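Local coordinates for 2-oxoglutarate carboxylase small subunit (PDB 7KCT), which belongs to the biotin carboxylase family of ATP-grasp proteins and is modelled as a dimer with adenosine-5'-diphosphate, bicarbonate and magnesium bound, at residues F11-V16 / A54-M59; E43-A48 / P388-L393; Y58-G61 / D66-L69; G370-R375 / V408-S413. All blocks are in the same frame, centred on the assembly; numbering follows the deposited sequence.

How the interactions relate
From the N terminus, residues 11-16 open interaction 1, whose loop closes at 54-59. Before that happens, 43-48 opens interaction 2, so the two cross. Interaction 3 starts on the strand that ends interaction 1, sharing Y58 and M59, and closes its short loop at 66-69. It lies wholly within the span of interaction 2 and meets it in space, with Y390 OH 3.6 Å from Y68 CE2. Segment 370-375 then opens interaction 4, 388-393 closes interaction 2, and 408-413 closes interaction 4, another crossing. Interactions 1 and 3 lie at an edge strand of the N-terminal parallel sheet, interaction 2 links it to the C-terminal domain, and interaction 4 joins a turn and helix there beside the second subunit.

Interaction 1 of 4, residues F11-V16 / A54-M59; sequences FKKVLV and ADEAYM
K13 and E56 meet through a single salt bridge, K13 NZ to E56 OE2 at 2.8 Å, with the two side chains crossing at about a right angle. The lysine runs extended as far as CD, and the turn about CG-CD (chi3 -64°) brings NZ to the syn lone pair of OE2. This is the tight part of the contact: K13 CE also lies 3.4 Å from E56 OE2. E56 OE1, 4.1 Å from K13 NZ, is left out of the bridge. Instead E56 OE1 accepts from Y58 OH at 2.7 Å, on the anti side and 16° out of the carboxylate plane. With both oxygens bonded, the carboxylate should be restrained in rotation. Beyond this pair the contact is slight: the segments bury 69 Å² together, and the bridge itself lies at the surface, K13 and E56 both partly exposed. K13 NZ has a second acceptor in V81 O, at the end of helix 71-81. K13 and D55, the nearest CA pair, are 9.8 Å apart because strand 36-41 runs between them. A side-chain bridge spanning that intervening strand thus joins the middle strand 13-16 to the edge strand 56-59 in the parallel, Rossmann-like sheet of the biotin carboxylase N-terminal domain.

Interaction 2 of 4, residues E43-A48 / P388-L393; sequences EIESTA and PYYDSL
I44 sets its CG1 between the backbone N and the carbonyl carbon (chi1 55°) and extends beyond it, which sends CD1 toward Y389 and Y390. Both tyrosines turn CG to lie opposite their own carbonyl carbon. The methyl therefore reaches two rings at once: I44 CD1 lies 3.6 Å from Y389 CD2 and 3.9 Å from Y390 CE2. Its approach to each ring is oblique, and it comes to the Y390 side chain from the opposite direction. The two tyrosines also pack on each other: Y389 CB sits over the centre of one face of the Y390 ring, 4.1 Å above its plane. On the polar side, E45 lays its carboxylate beside the same ring, with E45 OE1 3.8 Å from Y390 CE2 and the two planes 34° apart. E45 finds its charge partner in R19, while the Y390 hydroxyl bonds to P64 O. D391, next along the chain, lines an adenosine-5'-diphosphate pocket. No hydrogen bond or salt bridge crosses between 43-48 and 388-393. The chemistry implies that these loops of the N-terminal and C-terminal domains are matched by van der Waals fit, while the polar ends of E45 and Y390 are fixed by R19 and P64.

Interaction 3 of 4, residues Y58-G61 / D66-L69; sequences YMIG and DTYL
T67, I60 and G61 supply most of the 181 Å² buried where strand 56-59 gives way to the turn before helix 66-69. T67 is the polar centre. Its hydroxyl donates to the backbone carbonyl of I60, with T67 OG1 2.8 Å from I60 O, a C=O to donor angle of 139° and the donor tilted 26° from the carbonyl plane. N42 ND2 donates to the same oxygen, and N63 O is a second acceptor within bonding distance of its single proton, so a buried OG1 has partners just past strand 56-59, in the turn, and just past strand 36-41. The methyl of T67 does separate work: its CG2 is 4.0 Å from I60 CG1 and rests 3.5 Å above the plane of the Y68 ring, toward the rim.

I60 crosses T67 at a slant. With chi1 at 62°, CG1 is flanked by both backbone neighbours of CA, and the extended branch places I60 CD1 3.6 Å from T67 O. G61 CA, at a positive phi that suits glycine, lies 3.3 Å from D66 OD2 and 3.9 Å from T67 OG1. D66 OD2 is itself held by V62 N and by a salt bridge to R73, whose side chain also touches I60.

This turn begins the crossover that leads from strand 56-59 through helix 71-81 to the parallel strand 85-87. Chemically, side-chain oxygens of D66 and T67, at the start of a short helix, bind backbone groups of the preceding turn, consistent with a path set in good part by hydrogen bonds and the D66-R73 salt bridge.

Interaction 4 of 4, residues G370-R375 / V408-S413; sequences GGFGIR and VDRMRS
R410 of helix 404-417 reaches across to F372 in the type II beta turn G371-I374, which leads into strand 374-378 of the biotin carboxylase C-terminal domain. The turn is closed by I374 N to G371 O, 3.1 Å. Among contacts of flat groups, the F372 ring meets the guanidinium through its CD1-CE1 side: F372 CD1 is 3.6 Å from R410 NH2, NH1 lies at the ring edge, and the two planes are 57° apart. A bend at chi3 (-73°) in the otherwise extended arginine brings the group there.

Among polar contacts, F372 O sits over one face of the guanidinium, 3.4 Å from R410 NE, yet the angle is too poor for a hydrogen bond. The N-H groups are directed to other acceptors: NH1 bonds to W400 O, and NH2 forms a salt bridge with E32 of the second subunit. The arginine thus links turn, strand 393-401 and dimer partner.

Of carbon contacts, R410 CD passes 3.8 Å from G373 O, and I374 CG1 lies 4.3 Å from R410 CG. Within the helix, a further charge pair lies one turn apart: R412 NH1 donates to D409 OD1 at 3.0 Å, with an N-H to acceptor angle of 154°.

Interaction 1 of 4, residues F11-V16 / A54-M59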
# COMPACT_ATOMS: atom_id res chain seq x y z
N PHE A 11 -21.59 -13.76 -8.78
CA PHE A 11 -22.46 -12.78 -9.42
C PHE A 11 -21.83 -12.22 -10.70
O PHE A 11 -20.66 -12.03 -10.77
CB PHE A 11 -22.70 -11.60 -8.49
CG PHE A 11 -23.13 -11.97 -7.12
CD1 PHE A 11 -24.32 -12.56 -6.92
CD2 PHE A 11 -22.34 -11.71 -6.06
CE1 PHE A 11 -24.73 -12.89 -5.67
CE2 PHE A 11 -22.73 -12.05 -4.81
CZ PHE A 11 -23.93 -12.64 -4.61
N LYS A 12 -22.64 -11.94 -11.70
CA LYS A 12 -22.15 -11.32 -12.88
C LYS A 12 -22.12 -9.83 -12.67
O LYS A 12 -21.29 -9.19 -13.22
CB LYS A 12 -23.05 -11.62 -14.06
CG LYS A 12 -22.82 -12.94 -14.75
CD LYS A 12 -24.07 -13.33 -15.51
CE LYS A 12 -24.01 -14.73 -16.08
NZ LYS A 12 -24.07 -14.69 -17.55
N LYS A 13 -23.02 -9.29 -11.89
CA LYS A 13 -23.07 -7.85 -11.69
C LYS A 13 -23.51 -7.47 -10.26
O LYS A 13 -24.42 -8.05 -9.75
CB LYS A 13 -24.01 -7.23 -12.70
CG LYS A 13 -24.10 -5.73 -12.65
CD LYS A 13 -25.07 -5.15 -13.65
CE LYS A 13 -24.64 -5.43 -15.06
NZ LYS A 13 -25.39 -4.64 -16.02
N VAL A 14 -22.83 -6.51 -9.64
CA VAL A 14 -23.14 -6.05 -8.28
C VAL A 14 -23.37 -4.54 -8.35
O VAL A 14 -22.55 -3.81 -8.93
CB VAL A 14 -22.01 -6.37 -7.29
CG1 VAL A 14 -22.23 -5.68 -5.92
CG2 VAL A 14 -21.83 -7.83 -7.15
N LEU A 15 -24.44 -4.09 -7.72
CA LEU A 15 -24.70 -2.67 -7.47
C LEU A 15 -24.19 -2.28 -6.06
O LEU A 15 -24.45 -2.98 -5.06
CB LEU A 15 -26.19 -2.41 -7.63
CG LEU A 15 -26.67 -0.96 -7.53
CD1 LEU A 15 -28.01 -0.66 -8.24
CD2 LEU A 15 -26.78 -0.44 -6.09
N VAL A 16 -23.42 -1.19 -6.01
CA VAL A 16 -22.81 -0.68 -4.78
C VAL A 16 -23.68 0.48 -4.34
O VAL A 16 -23.72 1.52 -5.01
CB VAL A 16 -21.37 -0.24 -5.05
CG1 VAL A 16 -20.76 0.26 -3.81
CG2 VAL A 16 -20.55 -1.41 -5.69
N ALA A 54 -16.70 2.61 -11.58
CA ALA A 54 -17.73 1.63 -11.88
C ALA A 54 -17.84 1.44 -13.39
O ALA A 54 -17.52 2.34 -14.17
CB ALA A 54 -19.08 2.08 -11.30
N ASP A 55 -18.38 0.30 -13.81
CA ASP A 55 -18.61 0.10 -15.25
C ASP A 55 -19.77 0.94 -15.76
O ASP A 55 -19.78 1.36 -16.92
CB ASP A 55 -18.90 -1.34 -15.58
CG ASP A 55 -17.78 -2.26 -15.15
OD1 ASP A 55 -16.61 -2.02 -15.49
OD2 ASP A 55 -18.07 -3.20 -14.41
N GLU A 56 -20.77 1.16 -14.93
CA GLU A 56 -21.91 2.01 -15.28
C GLU A 56 -22.38 2.73 -14.04
O GLU A 56 -22.22 2.23 -12.93
CB GLU A 56 -23.06 1.18 -15.88
CG GLU A 56 -23.70 0.19 -14.97
CD GLU A 56 -24.58 -0.87 -15.66
OE1 GLU A 56 -25.60 -0.52 -16.29
OE2 GLU A 56 -24.29 -2.08 -15.51
N ALA A 57 -22.95 3.92 -14.22
CA ALA A 57 -23.37 4.67 -13.04
C ALA A 57 -24.62 5.45 -13.39
O ALA A 57 -24.80 5.87 -14.55
CB ALA A 57 -22.28 5.59 -12.50
N TYR A 58 -25.49 5.62 -12.38
CA TYR A 58 -26.84 6.20 -12.53
C TYR A 58 -27.04 7.35 -11.55
O TYR A 58 -26.97 7.14 -10.34
CB TYR A 58 -27.94 5.13 -12.29
CG TYR A 58 -27.88 4.13 -13.38
CD1 TYR A 58 -28.53 4.35 -14.60
CD2 TYR A 58 -27.07 3.02 -13.26
CE1 TYR A 58 -28.41 3.45 -15.66
CE2 TYR A 58 -26.92 2.13 -14.33
CZ TYR A 58 -27.59 2.35 -15.52
OH TYR A 58 -27.46 1.44 -16.54
N MET A 59 -27.42 8.52 -12.08
CA MET A 59 -27.71 9.69 -11.26
C MET A 59 -29.14 9.55 -10.78
O MET A 59 -30.03 9.53 -11.63
CB MET A 59 -27.59 10.98 -12.09
CG MET A 59 -27.78 12.21 -11.25
SD MET A 59 -28.05 13.73 -12.18
CE MET A 59 -26.53 14.15 -13.06

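Interaction 2 of 4, residues E43-A48 / P388-L393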
# COMPACT_ATOMS: atom_id res chain seq x y z
N GLU A 43 -26.47 14.26 -8.49
CA GLU A 43 -26.00 15.27 -9.43
C GLU A 43 -24.88 16.14 -8.83
O GLU A 43 -24.03 16.65 -9.55
CB GLU A 43 -27.19 16.15 -9.90
N ILE A 44 -24.85 16.35 -7.51
CA ILE A 44 -23.77 17.20 -7.00
C ILE A 44 -22.39 16.54 -7.04
O ILE A 44 -21.38 17.24 -6.87
CB ILE A 44 -23.98 17.66 -5.54
CG1 ILE A 44 -24.19 16.43 -4.65
CG2 ILE A 44 -25.13 18.70 -5.48
CD1 ILE A 44 -23.92 16.65 -3.23
N GLU A 45 -22.31 15.23 -7.28
CA GLU A 45 -21.08 14.44 -7.25
C GLU A 45 -20.83 13.79 -8.60
O GLU A 45 -20.41 12.63 -8.70
CB GLU A 45 -21.16 13.39 -6.14
CG GLU A 45 -20.86 13.88 -4.74
CD GLU A 45 -20.50 12.72 -3.80
OE1 GLU A 45 -21.24 11.69 -3.78
OE2 GLU A 45 -19.46 12.87 -3.10
N SER A 46 -21.12 14.51 -9.69
CA SER A 46 -21.05 13.84 -10.99
C SER A 46 -19.61 13.52 -11.36
O SER A 46 -19.39 12.62 -12.19
CB SER A 46 -21.68 14.71 -12.08
OG SER A 46 -21.19 16.03 -11.94
N THR A 47 -18.63 14.14 -10.71
CA THR A 47 -17.24 13.81 -10.96
C THR A 47 -16.68 12.83 -9.92
O THR A 47 -15.48 12.63 -9.91
CB THR A 47 -16.37 15.07 -10.96
OG1 THR A 47 -16.42 15.68 -9.65
CG2 THR A 47 -16.86 16.09 -11.96
N ALA A 48 -17.51 12.20 -9.11
CA ALA A 48 -17.03 11.32 -8.05
C ALA A 48 -16.17 10.19 -8.61
O ALA A 48 -16.44 9.66 -9.69
CB ALA A 48 -18.19 10.71 -7.27
N PRO A 388 -21.48 19.76 2.43
CA PRO A 388 -22.02 19.59 3.79
C PRO A 388 -22.90 18.33 3.95
O PRO A 388 -23.16 17.90 5.09
CB PRO A 388 -22.81 20.89 4.00
CG PRO A 388 -23.31 21.21 2.59
CD PRO A 388 -22.15 20.86 1.70
N TYR A 389 -23.32 17.70 2.86
CA TYR A 389 -24.33 16.63 2.91
C TYR A 389 -23.81 15.29 3.40
O TYR A 389 -24.60 14.48 3.91
CB TYR A 389 -24.90 16.46 1.50
CG TYR A 389 -25.43 17.70 0.90
CD1 TYR A 389 -26.62 18.26 1.37
CD2 TYR A 389 -24.78 18.33 -0.15
CE1 TYR A 389 -27.11 19.39 0.85
CE2 TYR A 389 -25.26 19.46 -0.68
CZ TYR A 389 -26.43 20.00 -0.18
OH TYR A 389 -26.93 21.13 -0.73
N TYR A 390 -22.49 15.03 3.29
CA TYR A 390 -21.94 13.72 3.60
C TYR A 390 -20.83 13.78 4.62
O TYR A 390 -20.31 14.84 4.99
CB TYR A 390 -21.39 13.03 2.34
CG TYR A 390 -22.35 12.98 1.23
CD1 TYR A 390 -23.57 12.29 1.35
CD2 TYR A 390 -22.08 13.62 0.03
CE1 TYR A 390 -24.49 12.27 0.29
CE2 TYR A 390 -22.94 13.60 -1.00
CZ TYR A 390 -24.15 12.91 -0.88
OH TYR A 390 -25.01 12.90 -1.93
N ASP A 391 -20.48 12.59 5.11
CA ASP A 391 -19.38 12.46 6.06
C ASP A 391 -18.13 13.20 5.57
O ASP A 391 -17.90 13.39 4.36
CB ASP A 391 -19.06 10.97 6.34
N SER A 392 -17.31 13.62 6.53
CA SER A 392 -16.14 14.44 6.18
C SER A 392 -14.91 13.62 5.83
O SER A 392 -13.85 14.20 5.53
CB SER A 392 -15.79 15.41 7.32
OG SER A 392 -15.56 14.70 8.54
N LEU A 393 -15.04 12.29 5.78
CA LEU A 393 -13.91 11.41 5.51
C LEU A 393 -13.38 11.66 4.11
O LEU A 393 -14.15 11.69 3.14
CB LEU A 393 -14.35 9.95 5.70
CG LEU A 393 -13.22 8.91 5.69
CD1 LEU A 393 -12.15 9.22 6.73
CD2 LEU A 393 -13.83 7.52 5.89

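Interaction 3 of 4, residues Y58-G61 / D66-L69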
# COMPACT_ATOMS: atom_id res chain seq x y z
N TYR A 58 -25.49 5.62 -12.38
CA TYR A 58 -26.84 6.20 -12.53
C TYR A 58 -27.04 7.35 -11.55
O TYR A 58 -26.97 7.14 -10.34
CB TYR A 58 -27.94 5.13 -12.29
CG TYR A 58 -27.88 4.13 -13.38
CD1 TYR A 58 -28.53 4.35 -14.60
CD2 TYR A 58 -27.07 3.02 -13.26
CE1 TYR A 58 -28.41 3.45 -15.66
CE2 TYR A 58 -26.92 2.13 -14.33
CZ TYR A 58 -27.59 2.35 -15.52
OH TYR A 58 -27.46 1.44 -16.54
N MET A 59 -27.42 8.52 -12.08
CA MET A 59 -27.71 9.69 -11.26
C MET A 59 -29.14 9.55 -10.78
O MET A 59 -30.03 9.53 -11.63
CB MET A 59 -27.59 10.98 -12.09
CG MET A 59 -27.78 12.21 -11.25
SD MET A 59 -28.05 13.73 -12.18
CE MET A 59 -26.53 14.15 -13.06
N ILE A 60 -29.38 9.45 -9.47
CA ILE A 60 -30.73 9.28 -8.92
C ILE A 60 -30.88 10.15 -7.68
O ILE A 60 -29.90 10.66 -7.15
CB ILE A 60 -31.05 7.80 -8.57
CG1 ILE A 60 -30.10 7.31 -7.49
CG2 ILE A 60 -30.94 6.92 -9.78
CD1 ILE A 60 -30.42 5.92 -6.96
N GLY A 61 -32.11 10.28 -7.21
CA GLY A 61 -32.46 10.89 -5.94
C GLY A 61 -32.90 12.33 -6.09
O GLY A 61 -32.46 13.06 -6.99
N ASP A 66 -31.26 11.34 -0.20
CA ASP A 66 -32.27 10.49 -0.79
C ASP A 66 -31.69 9.59 -1.86
O ASP A 66 -32.21 8.51 -2.10
CB ASP A 66 -33.38 11.36 -1.38
CG ASP A 66 -34.40 10.57 -2.17
OD1 ASP A 66 -35.11 9.73 -1.56
OD2 ASP A 66 -34.52 10.82 -3.40
N THR A 67 -30.64 10.06 -2.55
CA THR A 67 -29.89 9.22 -3.48
C THR A 67 -29.58 7.85 -2.89
O THR A 67 -29.78 6.82 -3.53
CB THR A 67 -28.58 9.92 -3.87
OG1 THR A 67 -28.87 11.13 -4.57
CG2 THR A 67 -27.69 8.99 -4.76
N TYR A 68 -29.07 7.83 -1.65
CA TYR A 68 -28.62 6.61 -1.01
C TYR A 68 -29.60 6.00 0.01
O TYR A 68 -29.37 4.89 0.49
CB TYR A 68 -27.26 6.86 -0.32
CG TYR A 68 -26.24 7.44 -1.28
CD1 TYR A 68 -25.50 6.60 -2.08
CD2 TYR A 68 -26.06 8.80 -1.41
CE1 TYR A 68 -24.58 7.06 -2.96
CE2 TYR A 68 -25.13 9.31 -2.31
CZ TYR A 68 -24.40 8.40 -3.09
OH TYR A 68 -23.46 8.77 -4.01
N LEU A 69 -30.70 6.67 0.33
CA LEU A 69 -31.61 6.19 1.38
C LEU A 69 -32.96 5.71 0.86
O LEU A 69 -33.74 5.14 1.62
CB LEU A 69 -31.85 7.30 2.43
CG LEU A 69 -30.64 7.69 3.28
CD1 LEU A 69 -31.01 8.89 4.24
CD2 LEU A 69 -30.12 6.49 4.09

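Interaction 4 of 4, residues G370-R375 / V408-S413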
# COMPACT_ATOMS: atom_id res chain seq x y z
N GLY A 370 3.04 6.71 -0.44
CA GLY A 370 3.08 5.28 -0.69
C GLY A 370 4.41 4.72 -0.22
O GLY A 370 5.39 5.45 -0.06
N GLY A 371 4.42 3.42 0.06
CA GLY A 371 5.65 2.74 0.37
C GLY A 371 5.42 1.38 1.01
O GLY A 371 4.29 0.85 1.08
N PHE A 372 6.53 0.82 1.47
CA PHE A 372 6.53 -0.45 2.18
C PHE A 372 5.65 -0.30 3.41
O PHE A 372 5.82 0.63 4.21
CB PHE A 372 7.99 -0.79 2.53
CG PHE A 372 8.18 -2.08 3.30
CD1 PHE A 372 7.80 -2.20 4.64
CD2 PHE A 372 8.75 -3.17 2.68
CE1 PHE A 372 7.97 -3.41 5.33
CE2 PHE A 372 8.94 -4.39 3.37
CZ PHE A 372 8.55 -4.50 4.69
N GLY A 373 4.66 -1.18 3.53
CA GLY A 373 3.77 -1.16 4.68
C GLY A 373 2.74 -0.05 4.73
O GLY A 373 2.12 0.15 5.77
N ILE A 374 2.49 0.65 3.62
CA ILE A 374 1.51 1.73 3.58
C ILE A 374 0.36 1.35 2.63
O ILE A 374 0.59 0.91 1.49
CB ILE A 374 2.21 3.03 3.17
CG1 ILE A 374 3.19 3.54 4.24
CG2 ILE A 374 1.19 4.11 2.87
CD1 ILE A 374 4.09 4.71 3.73
N ARG A 375 -0.86 1.55 3.09
CA ARG A 375 -2.05 1.38 2.27
C ARG A 375 -2.88 2.64 2.40
O ARG A 375 -3.00 3.21 3.49
CB ARG A 375 -2.83 0.12 2.72
CG ARG A 375 -4.22 -0.08 2.19
CD ARG A 375 -4.80 -1.37 2.76
NE ARG A 375 -6.20 -1.54 2.43
CZ ARG A 375 -6.93 -2.58 2.80
NH1 ARG A 375 -6.40 -3.56 3.54
NH2 ARG A 375 -8.18 -2.61 2.43
N VAL A 408 4.04 3.00 14.66
CA VAL A 408 3.86 4.40 15.00
C VAL A 408 4.77 5.29 14.15
O VAL A 408 4.32 6.32 13.61
CB VAL A 408 4.12 4.62 16.50
CG1 VAL A 408 4.01 6.09 16.84
CG2 VAL A 408 3.14 3.82 17.35
N ASP A 409 6.05 4.93 14.05
CA ASP A 409 7.02 5.70 13.27
C ASP A 409 6.62 5.73 11.80
O ASP A 409 6.63 6.79 11.15
CB ASP A 409 8.43 5.11 13.40
CG ASP A 409 8.99 5.14 14.84
OD1 ASP A 409 8.64 6.03 15.64
OD2 ASP A 409 9.82 4.28 15.15
N ARG A 410 6.15 4.59 11.29
CA ARG A 410 5.73 4.51 9.90
C ARG A 410 4.52 5.39 9.64
O ARG A 410 4.43 6.05 8.60
CB ARG A 410 5.44 3.06 9.52
CG ARG A 410 4.89 2.86 8.12
CD ARG A 410 5.13 1.38 7.75
NE ARG A 410 6.55 1.21 7.49
CZ ARG A 410 7.24 0.08 7.59
NH1 ARG A 410 6.65 -1.04 8.01
NH2 ARG A 410 8.53 0.08 7.31
N MET A 411 3.56 5.43 10.58
CA MET A 411 2.38 6.27 10.41
C MET A 411 2.71 7.76 10.53
O MET A 411 2.20 8.58 9.76
CB MET A 411 1.30 5.88 11.44
CG MET A 411 0.08 6.79 11.43
SD MET A 411 -0.94 6.71 9.92
CE MET A 411 -1.77 5.16 10.16
N ARG A 412 3.47 8.14 11.55
CA ARG A 412 3.95 9.53 11.64
C ARG A 412 4.58 9.99 10.31
O ARG A 412 4.30 11.07 9.82
CB ARG A 412 4.97 9.65 12.75
CG ARG A 412 5.47 11.10 13.04
CD ARG A 412 6.80 11.14 13.82
NE ARG A 412 7.92 10.45 13.13
CZ ARG A 412 8.52 9.35 13.57
NH1 ARG A 412 8.13 8.78 14.70
NH2 ARG A 412 9.54 8.80 12.90
N SER A 413 5.44 9.17 9.73
CA SER A 413 6.17 9.54 8.52
C SER A 413 5.26 9.60 7.30
O SER A 413 5.51 10.40 6.38
CB SER A 413 7.30 8.54 8.25
OG SER A 413 8.25 8.62 9.27